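Local coordinates for protein probable benzoylformate decarboxylase (Rhodococcus jostii, PDB 7ORX) that binds thiamine diphosphate together with a metal ion, as a member of the thiamine-diphosphate-dependent enzyme family built from paired subunits, at residues Gly404-Gly409 against Ala434-Thr439; Ile453-Asn458 against Ile484-Leu489; Ala463-Ser468 against Gly478-Gly483. All coordinates share one frame; numbering follows the deposited sequence.

Interaction 1: Gly404-Gly409 against Ala434-Thr439. With TPP (thiamine diphosphate), chain I.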
loop_
_atom_site.group_PDB
_atom_site.type_symbol
_atom_site.label_atom_id
_atom_site.label_comp_id
_atom_site.label_asym_id
_atom_site.label_seq_id
_atom_site.Cartn_x
_atom_site.Cartn_y
_atom_site.Cartn_z
ATOM N N GLY C 404 3.999 -23.443 3.485
ATOM C CA GLY C 404 5.348 -23.977 3.760
ATOM C C GLY C 404 6.230 -22.965 4.468
ATOM O O GLY C 404 7.446 -23.101 4.402
ATOM N N GLY C 405 5.625 -21.970 5.116
ATOM C CA GLY C 405 6.315 -21.088 6.070
ATOM C C GLY C 405 6.781 -21.891 7.261
ATOM O O GLY C 405 5.911 -22.377 8.012
ATOM N N LEU C 406 8.086 -22.105 7.401
ATOM C CA LEU C 406 8.582 -22.965 8.514
ATOM C C LEU C 406 8.499 -22.164 9.809
ATOM O O LEU C 406 8.489 -20.929 9.747
ATOM C CB LEU C 406 9.985 -23.503 8.243
ATOM C CG LEU C 406 10.091 -24.473 7.065
ATOM C CD1 LEU C 406 11.472 -25.112 7.050
ATOM C CD2 LEU C 406 8.988 -25.534 7.104
ATOM N N GLY C 407 8.366 -22.870 10.921
ATOM C CA GLY C 407 8.105 -22.290 12.250
ATOM C C GLY C 407 6.638 -22.344 12.600
ATOM O O GLY C 407 6.254 -21.702 13.587
ATOM N N PHE C 408 5.865 -23.085 11.816
ATOM C CA PHE C 408 4.464 -23.423 12.120
ATOM C C PHE C 408 4.394 -24.633 13.046
ATOM O O PHE C 408 3.675 -24.575 14.012
ATOM C CB PHE C 408 3.706 -23.662 10.825
ATOM C CG PHE C 408 2.356 -24.302 10.981
ATOM C CD1 PHE C 408 1.240 -23.524 11.171
ATOM C CD2 PHE C 408 2.196 -25.678 10.888
ATOM C CE1 PHE C 408 -0.013 -24.100 11.279
ATOM C CE2 PHE C 408 0.942 -26.254 10.990
ATOM C CZ PHE C 408 -0.156 -25.458 11.215
ATOM N N GLY C 409 5.117 -25.709 12.758
ATOM C CA GLY C 409 4.881 -27.033 13.373
ATOM C C GLY C 409 5.017 -27.063 14.884
ATOM O O GLY C 409 4.022 -27.373 15.575
ATOM N N ALA C 434 12.457 -27.100 13.285
ATOM C CA ALA C 434 12.254 -26.947 14.731
ATOM C C ALA C 434 12.849 -25.617 15.184
ATOM O O ALA C 434 12.328 -25.068 16.118
ATOM C CB ALA C 434 12.874 -28.090 15.457
ATOM N N ASN C 435 13.890 -25.111 14.550
ATOM C CA ASN C 435 14.618 -23.913 15.046
ATOM C C ASN C 435 13.783 -22.648 14.843
ATOM O O ASN C 435 14.011 -21.656 15.565
ATOM C CB ASN C 435 15.970 -23.751 14.348
ATOM C CG ASN C 435 16.871 -24.913 14.651
ATOM O OD1 ASN C 435 17.115 -25.192 15.811
ATOM N ND2 ASN C 435 17.271 -25.635 13.618
ATOM N N TYR C 436 12.865 -22.645 13.874
ATOM C CA TYR C 436 12.020 -21.447 13.588
ATOM C C TYR C 436 10.987 -21.245 14.721
ATOM O O TYR C 436 10.650 -20.069 14.881
ATOM C CB TYR C 436 11.369 -21.511 12.210
ATOM C CG TYR C 436 12.296 -21.657 11.030
ATOM C CD1 TYR C 436 12.699 -22.919 10.625
ATOM C CD2 TYR C 436 12.698 -20.571 10.274
ATOM C CE1 TYR C 436 13.516 -23.092 9.520
ATOM C CE2 TYR C 436 13.490 -20.725 9.150
ATOM C CZ TYR C 436 13.907 -21.992 8.771
ATOM O OH TYR C 436 14.724 -22.222 7.686
ATOM N N GLY C 437 10.572 -22.284 15.479
ATOM C CA GLY C 437 9.560 -22.153 16.546
ATOM C C GLY C 437 9.936 -22.780 17.865
ATOM O O GLY C 437 9.046 -23.205 18.606
ATOM N N ILE C 438 11.225 -22.850 18.176
ATOM C CA ILE C 438 11.812 -23.681 19.276
ATOM C C ILE C 438 11.292 -23.169 20.610
ATOM O O ILE C 438 11.049 -23.973 21.518
ATOM C CB ILE C 438 13.353 -23.643 19.200
ATOM C CG1 ILE C 438 14.004 -24.740 20.053
ATOM C CG2 ILE C 438 13.901 -22.270 19.557
ATOM C CD1 ILE C 438 13.772 -26.146 19.518
ATOM N N THR C 439 11.107 -21.857 20.728
ATOM C CA THR C 439 10.712 -21.199 21.998
ATOM C C THR C 439 9.291 -21.617 22.401
ATOM O O THR C 439 8.974 -21.396 23.542
ATOM C CB THR C 439 10.755 -19.675 21.887
ATOM O OG1 THR C 439 9.810 -19.330 20.871
ATOM C CG2 THR C 439 12.127 -19.141 21.546
HETATM N "N1'" TPP I . 12.549 -20.433 5.553
HETATM C "C2'" TPP I . 11.253 -20.538 5.874
HETATM C CM2 TPP I . 10.709 -19.614 6.914
HETATM N "N3'" TPP I . 10.404 -21.405 5.324
HETATM C "C4'" TPP I . 10.883 -22.226 4.376
HETATM N "N4'" TPP I . 10.003 -23.080 3.837
HETATM C "C5'" TPP I . 12.240 -22.203 3.977
HETATM C "C6'" TPP I . 13.023 -21.255 4.609
HETATM C "C7'" TPP I . 12.816 -23.138 2.925
HETATM N N3 TPP I . 12.866 -24.559 3.349
HETATM C C2 TPP I . 12.058 -25.484 2.824
HETATM S S1 TPP I . 12.367 -27.064 3.415
HETATM C C5 TPP I . 13.645 -26.418 4.400
HETATM C C4 TPP I . 13.735 -25.066 4.318
HETATM C CM4 TPP I . 14.668 -24.198 5.110
HETATM C C6 TPP I . 14.546 -27.335 5.182
HETATM C C7 TPP I . 13.987 -27.733 6.517
HETATM O O7 TPP I . 13.982 -29.172 6.548
HETATM P PA TPP I . 13.870 -29.973 7.925
HETATM O O1A TPP I . 12.924 -29.462 8.961
HETATM O O2A TPP I . 15.289 -30.123 8.360
HETATM O O3A TPP I . 13.280 -31.320 7.287
HETATM P PB TPP I . 13.921 -32.282 6.140
HETATM O O1B TPP I . 12.975 -33.454 5.933
HETATM O O2B TPP I . 14.106 -31.440 4.895
HETATM O O3B TPP I . 15.245 -32.714 6.734
#
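In the cofactor pocket of the C-terminal thiamine diphosphate-binding domain, Leu406 touches both the bound ligand and the ring of Tyr436, so that loop 404-409 and the turn 434-439 meet beside thiamine diphosphate. Leu406 CB stands over one face of the tyrosine ring in a CH-pi contact, 3.9 Å from the ring centroid and displaced toward its rim. The two chains come closest where Gly407 has no side chain to hold them apart: Gly407 CA is 3.4 Å from Tyr436 CB.

Beyond CB, the leucine turns to the cofactor. Its chi1 of -66° sets CG anti to the carbonyl carbon, and CG then approaches the aminopyrimidine, 3.5 Å from N3' of thiamine diphosphate, while CD1 reaches 3.5 Å to C4 of the thiazolium. One side chain therefore occupies the angle between the two rings, a position consistent with the bulky residue that supports the V conformation of the cofactor in related thiamine diphosphate enzymes. The backbone fixes the pyrimidine edge: N4' of thiamine diphosphate donates to Gly404 O across 2.6 Å and nearly straight, at 172°, and Leu406 N donates to N3' across 3.2 Å.

Tyr436 runs along the pyrimidine on the N1' side, and its OH is hydrogen-bonded to Asn26 of the second subunit. Behind the loop, Glu378 accepts from Phe408 N.

The chemistry divides the work. Two directional bonds set how the aminopyrimidine is turned, apolar leucine carbons pack in the bend between the cofactor's two rings, and a tyrosine anchored across the subunit interface backs the leucine.

Interaction 2: Ile453-Asn458 against Ile484-Leu489. With NA (sodium ion), chain J; TPP (thiamine diphosphate), chain I.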
loop_
_atom_site.group_PDB
_atom_site.type_symbol
_atom_site.label_atom_id
_atom_site.label_comp_id
_atom_site.label_asym_id
_atom_site.label_seq_id
_atom_site.Cartn_x
_atom_site.Cartn_y
_atom_site.Cartn_z
ATOM N N ILE C 453 6.535 -34.070 20.940
ATOM C CA ILE C 453 7.318 -33.495 19.818
ATOM C C ILE C 453 8.396 -34.505 19.406
ATOM O O ILE C 453 9.267 -34.826 20.221
ATOM C CB ILE C 453 7.916 -32.152 20.259
ATOM C CG1 ILE C 453 6.828 -31.158 20.682
ATOM C CG2 ILE C 453 8.779 -31.546 19.177
ATOM C CD1 ILE C 453 5.895 -30.770 19.576
ATOM N N ILE C 454 8.344 -34.980 18.167
ATOM C CA ILE C 454 9.377 -35.863 17.577
ATOM C C ILE C 454 10.165 -35.040 16.577
ATOM O O ILE C 454 9.595 -34.641 15.557
ATOM C CB ILE C 454 8.722 -37.078 16.923
ATOM C CG1 ILE C 454 7.952 -37.894 17.956
ATOM C CG2 ILE C 454 9.756 -37.895 16.204
ATOM C CD1 ILE C 454 7.087 -38.993 17.342
ATOM N N ILE C 455 11.418 -34.753 16.887
ATOM C CA ILE C 455 12.356 -34.084 15.950
ATOM C C ILE C 455 12.928 -35.186 15.062
ATOM O O ILE C 455 13.518 -36.063 15.610
ATOM C CB ILE C 455 13.471 -33.361 16.723
ATOM C CG1 ILE C 455 12.942 -32.347 17.744
ATOM C CG2 ILE C 455 14.428 -32.719 15.757
ATOM C CD1 ILE C 455 11.970 -31.365 17.184
ATOM N N LEU C 456 12.700 -35.166 13.759
ATOM C CA LEU C 456 13.374 -36.061 12.810
ATOM C C LEU C 456 14.651 -35.343 12.430
ATOM O O LEU C 456 14.558 -34.384 11.671
ATOM C CB LEU C 456 12.522 -36.289 11.574
ATOM C CG LEU C 456 11.351 -37.235 11.768
ATOM C CD1 LEU C 456 10.246 -36.564 12.521
ATOM C CD2 LEU C 456 10.769 -37.672 10.446
ATOM N N ASN C 457 15.772 -35.765 13.013
ATOM C CA ASN C 457 17.083 -35.096 12.870
ATOM C C ASN C 457 17.932 -35.851 11.848
ATOM O O ASN C 457 18.548 -36.863 12.246
ATOM C CB ASN C 457 17.822 -35.034 14.205
ATOM C CG ASN C 457 19.166 -34.339 14.082
ATOM O OD1 ASN C 457 19.651 -34.111 12.976
ATOM N ND2 ASN C 457 19.753 -33.967 15.210
ATOM N N ASN C 458 18.020 -35.353 10.612
ATOM C CA ASN C 458 18.898 -35.933 9.574
ATOM C C ASN C 458 20.113 -35.018 9.323
ATOM O O ASN C 458 20.852 -35.269 8.368
ATOM C CB ASN C 458 18.102 -36.385 8.345
ATOM C CG ASN C 458 17.302 -35.338 7.632
ATOM O OD1 ASN C 458 17.442 -34.158 7.906
ATOM N ND2 ASN C 458 16.457 -35.796 6.721
ATOM N N ILE C 484 23.507 -29.430 16.477
ATOM C CA ILE C 484 22.329 -29.032 17.297
ATOM C C ILE C 484 21.907 -30.224 18.153
ATOM O O ILE C 484 21.557 -31.266 17.569
ATOM C CB ILE C 484 21.163 -28.606 16.395
ATOM C CG1 ILE C 484 21.571 -27.451 15.479
ATOM C CG2 ILE C 484 19.894 -28.304 17.208
ATOM C CD1 ILE C 484 20.492 -27.092 14.467
ATOM N N ASP C 485 21.865 -30.060 19.475
ATOM C CA ASP C 485 21.323 -31.079 20.409
ATOM C C ASP C 485 19.939 -30.619 20.885
ATOM O O ASP C 485 19.888 -29.770 21.780
ATOM C CB ASP C 485 22.274 -31.305 21.581
ATOM C CG ASP C 485 21.952 -32.541 22.424
ATOM O OD1 ASP C 485 20.880 -33.125 22.198
ATOM O OD2 ASP C 485 22.792 -32.943 23.293
ATOM N N PHE C 486 18.863 -31.196 20.348
ATOM C CA PHE C 486 17.452 -30.843 20.675
ATOM C C PHE C 486 17.102 -31.247 22.100
ATOM O O PHE C 486 16.208 -30.647 22.671
ATOM C CB PHE C 486 16.486 -31.475 19.673
ATOM C CG PHE C 486 16.634 -30.815 18.333
ATOM C CD1 PHE C 486 15.964 -29.638 18.055
ATOM C CD2 PHE C 486 17.544 -31.293 17.407
ATOM C CE1 PHE C 486 16.139 -29.001 16.843
ATOM C CE2 PHE C 486 17.733 -30.647 16.202
ATOM C CZ PHE C 486 17.027 -29.497 15.924
ATOM N N VAL C 487 17.780 -32.226 22.665
ATOM C CA VAL C 487 17.589 -32.596 24.094
ATOM C C VAL C 487 18.042 -31.410 24.941
ATOM O O VAL C 487 17.289 -31.024 25.806
ATOM C CB VAL C 487 18.314 -33.902 24.472
ATOM C CG1 VAL C 487 18.273 -34.156 25.967
ATOM C CG2 VAL C 487 17.722 -35.078 23.694
ATOM N N HIS C 488 19.209 -30.839 24.669
ATOM C CA HIS C 488 19.738 -29.647 25.380
ATOM C C HIS C 488 18.765 -28.483 25.178
ATOM O O HIS C 488 18.517 -27.753 26.141
ATOM C CB HIS C 488 21.166 -29.291 24.914
ATOM C CG HIS C 488 22.239 -29.970 25.687
ATOM N ND1 HIS C 488 22.245 -29.943 27.068
ATOM C CD2 HIS C 488 23.338 -30.667 25.298
ATOM C CE1 HIS C 488 23.303 -30.625 27.508
ATOM N NE2 HIS C 488 23.967 -31.111 26.432
ATOM N N LEU C 489 18.220 -28.316 23.980
ATOM C CA LEU C 489 17.285 -27.199 23.729
ATOM C C LEU C 489 16.013 -27.424 24.539
ATOM O O LEU C 489 15.620 -26.508 25.253
ATOM C CB LEU C 489 17.008 -27.089 22.237
ATOM C CG LEU C 489 18.179 -26.602 21.387
ATOM C CD1 LEU C 489 17.667 -26.207 20.010
ATOM C CD2 LEU C 489 18.869 -25.400 21.999
HETATM NA NA NA J . 16.552 -32.267 8.230
HETATM N "N1'" TPP I . 12.549 -20.433 5.553
HETATM C "C2'" TPP I . 11.253 -20.538 5.874
HETATM C CM2 TPP I . 10.709 -19.614 6.914
HETATM N "N3'" TPP I . 10.404 -21.405 5.324
HETATM C "C4'" TPP I . 10.883 -22.226 4.376
HETATM N "N4'" TPP I . 10.003 -23.080 3.837
HETATM C "C5'" TPP I . 12.240 -22.203 3.977
HETATM C "C6'" TPP I . 13.023 -21.255 4.609
HETATM C "C7'" TPP I . 12.816 -23.138 2.925
HETATM N N3 TPP I . 12.866 -24.559 3.349
HETATM C C2 TPP I . 12.058 -25.484 2.824
HETATM S S1 TPP I . 12.367 -27.064 3.415
HETATM C C5 TPP I . 13.645 -26.418 4.400
HETATM C C4 TPP I . 13.735 -25.066 4.318
HETATM C CM4 TPP I . 14.668 -24.198 5.110
HETATM C C6 TPP I . 14.546 -27.335 5.182
HETATM C C7 TPP I . 13.987 -27.733 6.517
HETATM O O7 TPP I . 13.982 -29.172 6.548
HETATM P PA TPP I . 13.870 -29.973 7.925
HETATM O O1A TPP I . 12.924 -29.462 8.961
HETATM O O2A TPP I . 15.289 -30.123 8.360
HETATM O O3A TPP I . 13.280 -31.320 7.287
HETATM P PB TPP I . 13.921 -32.282 6.140
HETATM O O1B TPP I . 12.975 -33.454 5.933
HETATM O O2B TPP I . 14.106 -31.440 4.895
HETATM O O3B TPP I . 15.245 -32.714 6.734
HETATM O O HOH W 1 14.995 -33.703 9.287
#
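Asn457 ND2 is hydrogen-bonded to Glu523 and comes to the edge of the Phe486 ring, while OD1 of the same amide accepts from the backbone N of Gly459. ND2 lies near the ring plane, 4.0 Å from Phe486 CE2, with the amide turned 83° from the ring. Because CG of Asn457 is anti to its own backbone nitrogen (chi1 -179°), the amide reaches out from the strand toward the helix.

Ile455, two residues earlier and on the same side of the strand, supplies the apolar half of the contact. Its CG2 methyl sits over the centre of the Phe486 ring, 3.8 Å from the centroid and only 10° off the normal, a well-centred CH-pi contact; the two side chains cross at about a right angle. Ile484 CG2 rests on the opposite face, nearer the rim, so the aromatic ring is sandwiched between two isoleucines. Ala434 also touches it.

Phe486 opens helix 486-493, and Asp485 is the N-cap before it: Asp485 OD1 accepts from Val487 N at 3.3 Å, met from above the carboxylate plane.

At the far end of the strand, Asn458 joins Asp431 and Thr460 in binding sodium, which also holds diphosphate oxygens of thiamine diphosphate. A water on the metal lies close to Leu456 O, in a bond modelled rather short. A strand of a parallel sheet that ends in two consecutive asparagines, the second of them at the metal, with Asp431 at the end of the neighbouring strand, is the GDG...NN cofactor-binding motif of thiamine diphosphate enzymes.

Interaction 3: Ala463-Ser468 against Gly478-Gly483. With TPP (thiamine diphosphate), chain I.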
loop_
_atom_site.group_PDB
_atom_site.type_symbol
_atom_site.label_atom_id
_atom_site.label_comp_id
_atom_site.label_asym_id
_atom_site.label_seq_id
_atom_site.Cartn_x
_atom_site.Cartn_y
_atom_site.Cartn_z
ATOM N N ALA C 463 14.821 -31.523 2.132
ATOM C CA ALA C 463 13.957 -31.197 0.968
ATOM C C ALA C 463 14.685 -30.224 0.031
ATOM O O ALA C 463 14.363 -30.251 -1.163
ATOM C CB ALA C 463 12.623 -30.638 1.422
ATOM N N LEU C 464 15.622 -29.414 0.549
ATOM C CA LEU C 464 16.460 -28.459 -0.237
ATOM C C LEU C 464 17.580 -29.181 -0.977
ATOM O O LEU C 464 18.026 -28.620 -1.993
ATOM C CB LEU C 464 17.078 -27.390 0.672
ATOM C CG LEU C 464 16.143 -26.297 1.174
ATOM C CD1 LEU C 464 16.980 -25.127 1.676
ATOM C CD2 LEU C 464 15.146 -25.875 0.083
ATOM N N ARG C 465 18.061 -30.318 -0.447
ATOM C CA ARG C 465 18.955 -31.253 -1.182
ATOM C C ARG C 465 18.159 -31.945 -2.291
ATOM O O ARG C 465 18.708 -32.050 -3.393
ATOM C CB ARG C 465 19.583 -32.269 -0.235
ATOM C CG ARG C 465 20.615 -31.679 0.715
ATOM C CD ARG C 465 21.440 -32.783 1.357
ATOM N NE ARG C 465 22.590 -32.197 2.016
ATOM C CZ ARG C 465 23.667 -31.756 1.389
ATOM N NH1 ARG C 465 23.756 -31.839 0.072
ATOM N NH2 ARG C 465 24.641 -31.194 2.082
ATOM N N GLY C 466 16.901 -32.351 -2.013
ATOM C CA GLY C 466 15.880 -32.824 -2.992
ATOM C C GLY C 466 15.706 -31.887 -4.178
ATOM O O GLY C 466 15.629 -32.372 -5.320
ATOM N N PHE C 467 15.647 -30.583 -3.908
ATOM C CA PHE C 467 15.430 -29.494 -4.901
ATOM C C PHE C 467 16.719 -29.195 -5.688
ATOM O O PHE C 467 16.591 -28.921 -6.902
ATOM C CB PHE C 467 14.859 -28.237 -4.228
ATOM C CG PHE C 467 13.369 -28.075 -4.379
ATOM C CD1 PHE C 467 12.839 -27.477 -5.521
ATOM C CD2 PHE C 467 12.499 -28.503 -3.379
ATOM C CE1 PHE C 467 11.467 -27.306 -5.665
ATOM C CE2 PHE C 467 11.127 -28.328 -3.514
ATOM C CZ PHE C 467 10.617 -27.747 -4.666
ATOM N N SER C 468 17.901 -29.248 -5.061
ATOM C CA SER C 468 19.201 -28.946 -5.732
ATOM C C SER C 468 19.573 -30.047 -6.739
ATOM O O SER C 468 20.569 -29.854 -7.468
ATOM C CB SER C 468 20.312 -28.663 -4.739
ATOM O OG SER C 468 20.525 -29.749 -3.875
ATOM N N GLY C 478 24.799 -23.715 2.826
ATOM C CA GLY C 478 23.750 -23.695 3.876
ATOM C C GLY C 478 22.703 -24.794 3.728
ATOM O O GLY C 478 21.588 -24.572 4.190
ATOM N N LEU C 479 23.056 -25.963 3.173
ATOM C CA LEU C 479 22.137 -27.125 3.088
ATOM C C LEU C 479 22.180 -27.923 4.395
ATOM O O LEU C 479 21.209 -28.654 4.662
ATOM C CB LEU C 479 22.505 -27.985 1.879
ATOM C CG LEU C 479 22.239 -27.364 0.509
ATOM C CD1 LEU C 479 22.655 -28.320 -0.614
ATOM C CD2 LEU C 479 20.766 -26.922 0.346
ATOM N N ASP C 480 23.242 -27.764 5.195
ATOM C CA ASP C 480 23.534 -28.639 6.366
ATOM C C ASP C 480 23.362 -27.878 7.682
ATOM O O ASP C 480 23.904 -26.770 7.790
ATOM C CB ASP C 480 24.935 -29.226 6.276
ATOM C CG ASP C 480 25.074 -30.253 5.169
ATOM O OD1 ASP C 480 24.055 -30.880 4.805
ATOM O OD2 ASP C 480 26.226 -30.440 4.697
ATOM N N VAL C 481 22.670 -28.488 8.653
ATOM C CA VAL C 481 22.476 -27.912 10.014
ATOM C C VAL C 481 23.009 -28.903 11.053
ATOM O O VAL C 481 22.264 -29.394 11.908
ATOM C CB VAL C 481 21.005 -27.465 10.224
ATOM C CG1 VAL C 481 20.616 -26.398 9.205
ATOM C CG2 VAL C 481 20.006 -28.617 10.185
ATOM N N PRO C 482 24.339 -29.202 11.022
ATOM C CA PRO C 482 24.982 -30.075 12.021
ATOM C C PRO C 482 25.234 -29.340 13.347
ATOM O O PRO C 482 25.285 -28.142 13.326
ATOM C CB PRO C 482 26.312 -30.456 11.338
ATOM C CG PRO C 482 26.675 -29.216 10.541
ATOM C CD PRO C 482 25.328 -28.714 10.030
ATOM N N GLY C 483 25.377 -30.064 14.449
ATOM C CA GLY C 483 25.859 -29.537 15.744
ATOM C C GLY C 483 24.748 -28.905 16.569
ATOM O O GLY C 483 25.060 -27.913 17.268
HETATM N "N1'" TPP I . 12.549 -20.433 5.553
HETATM C "C2'" TPP I . 11.253 -20.538 5.874
HETATM C CM2 TPP I . 10.709 -19.614 6.914
HETATM N "N3'" TPP I . 10.404 -21.405 5.324
HETATM C "C4'" TPP I . 10.883 -22.226 4.376
HETATM N "N4'" TPP I . 10.003 -23.080 3.837
HETATM C "C5'" TPP I . 12.240 -22.203 3.977
HETATM C "C6'" TPP I . 13.023 -21.255 4.609
HETATM C "C7'" TPP I . 12.816 -23.138 2.925
HETATM N N3 TPP I . 12.866 -24.559 3.349
HETATM C C2 TPP I . 12.058 -25.484 2.824
HETATM S S1 TPP I . 12.367 -27.064 3.415
HETATM C C5 TPP I . 13.645 -26.418 4.400
HETATM C C4 TPP I . 13.735 -25.066 4.318
HETATM C CM4 TPP I . 14.668 -24.198 5.110
HETATM C C6 TPP I . 14.546 -27.335 5.182
HETATM C C7 TPP I . 13.987 -27.733 6.517
HETATM O O7 TPP I . 13.982 -29.172 6.548
HETATM P PA TPP I . 13.870 -29.973 7.925
HETATM O O1A TPP I . 12.924 -29.462 8.961
HETATM O O2A TPP I . 15.289 -30.123 8.360
HETATM O O3A TPP I . 13.280 -31.320 7.287
HETATM P PB TPP I . 13.921 -32.282 6.140
HETATM O O1B TPP I . 12.975 -33.454 5.933
HETATM O O2B TPP I . 14.106 -31.440 4.895
HETATM O O3B TPP I . 15.245 -32.714 6.734
#
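Arg465 and Leu479 cross obliquely, the leucine lying under one face of the guanidinium while Asp480 comes in at its edge. Leu479 CB is 3.8 Å from the guanidinium plane, offset toward the rim, and Leu479 CD1 lies 3.8 Å from Arg465 NH1. The arginine gets there by an extended chain from CG to NE, after which chi4 of -76° swings the flat group out of line with the chain and presents its face to the leucine.

Edge-on, the same guanidinium meets a carboxylate whose plane is turned 39° from its own. Arg465 NH2 donates to Asp480 OD1 over 2.8 Å at 168°, a salt bridge; the oxygen stays close to the guanidinium plane and is met on its syn side, though well out of the carboxylate plane. A weak bond of 3.4 Å runs from Arg465 NE to the same Asp480 OD1. Thr460 OG1 lies within hydrogen-bonding distance of Arg465 NE, Asp480 OD1 and Leu479 O, the last two having to share its single proton, and so ties the pair to the loop that also supplies a sodium ligand.

On the inner side of the helix, Leu479 CD2 packs 3.7 Å from Leu464 CB. Leu464 then carries the packing on to the cofactor, its CD2 lying 4.1 Å from C2 of the thiazolium of thiamine diphosphate. Near the start of helix 462-470, Ala463 N donates to diphosphate oxygen O2B across 2.9 Å.

Chemically, the contact joins a charged outer layer to an apolar inner one. One carboxylate oxygen is held by the arginine, with the threonine hydroxyl close by, which would probably keep the loop against the helix, while the leucines beneath pass the contact inward to the thiazolium and the helix start meets the diphosphate.

In the fold
All three contacts belong to the C-terminal cofactor-binding domain, border thiamine diphosphate and touch the second subunit. Interaction 1 serves the ring end of the ligand, interaction 2 the metal and diphosphate, and interaction 3 the diphosphate and thiazolium. Centres of interactions 1 and 2 are 13 Å apart, and they touch, among other places, through Ala434, whose CB lies 3.7 Å from Phe486 CE1 and 3.8 Å from Ile455 CD1. Interaction 3 lies about 16 Å from each of the others, centre to centre. It falls in the chain between strand 452-457 and helix 486-493, so the excursion that touches the cofactor through helix 462-470 returns to pack on the strand it left.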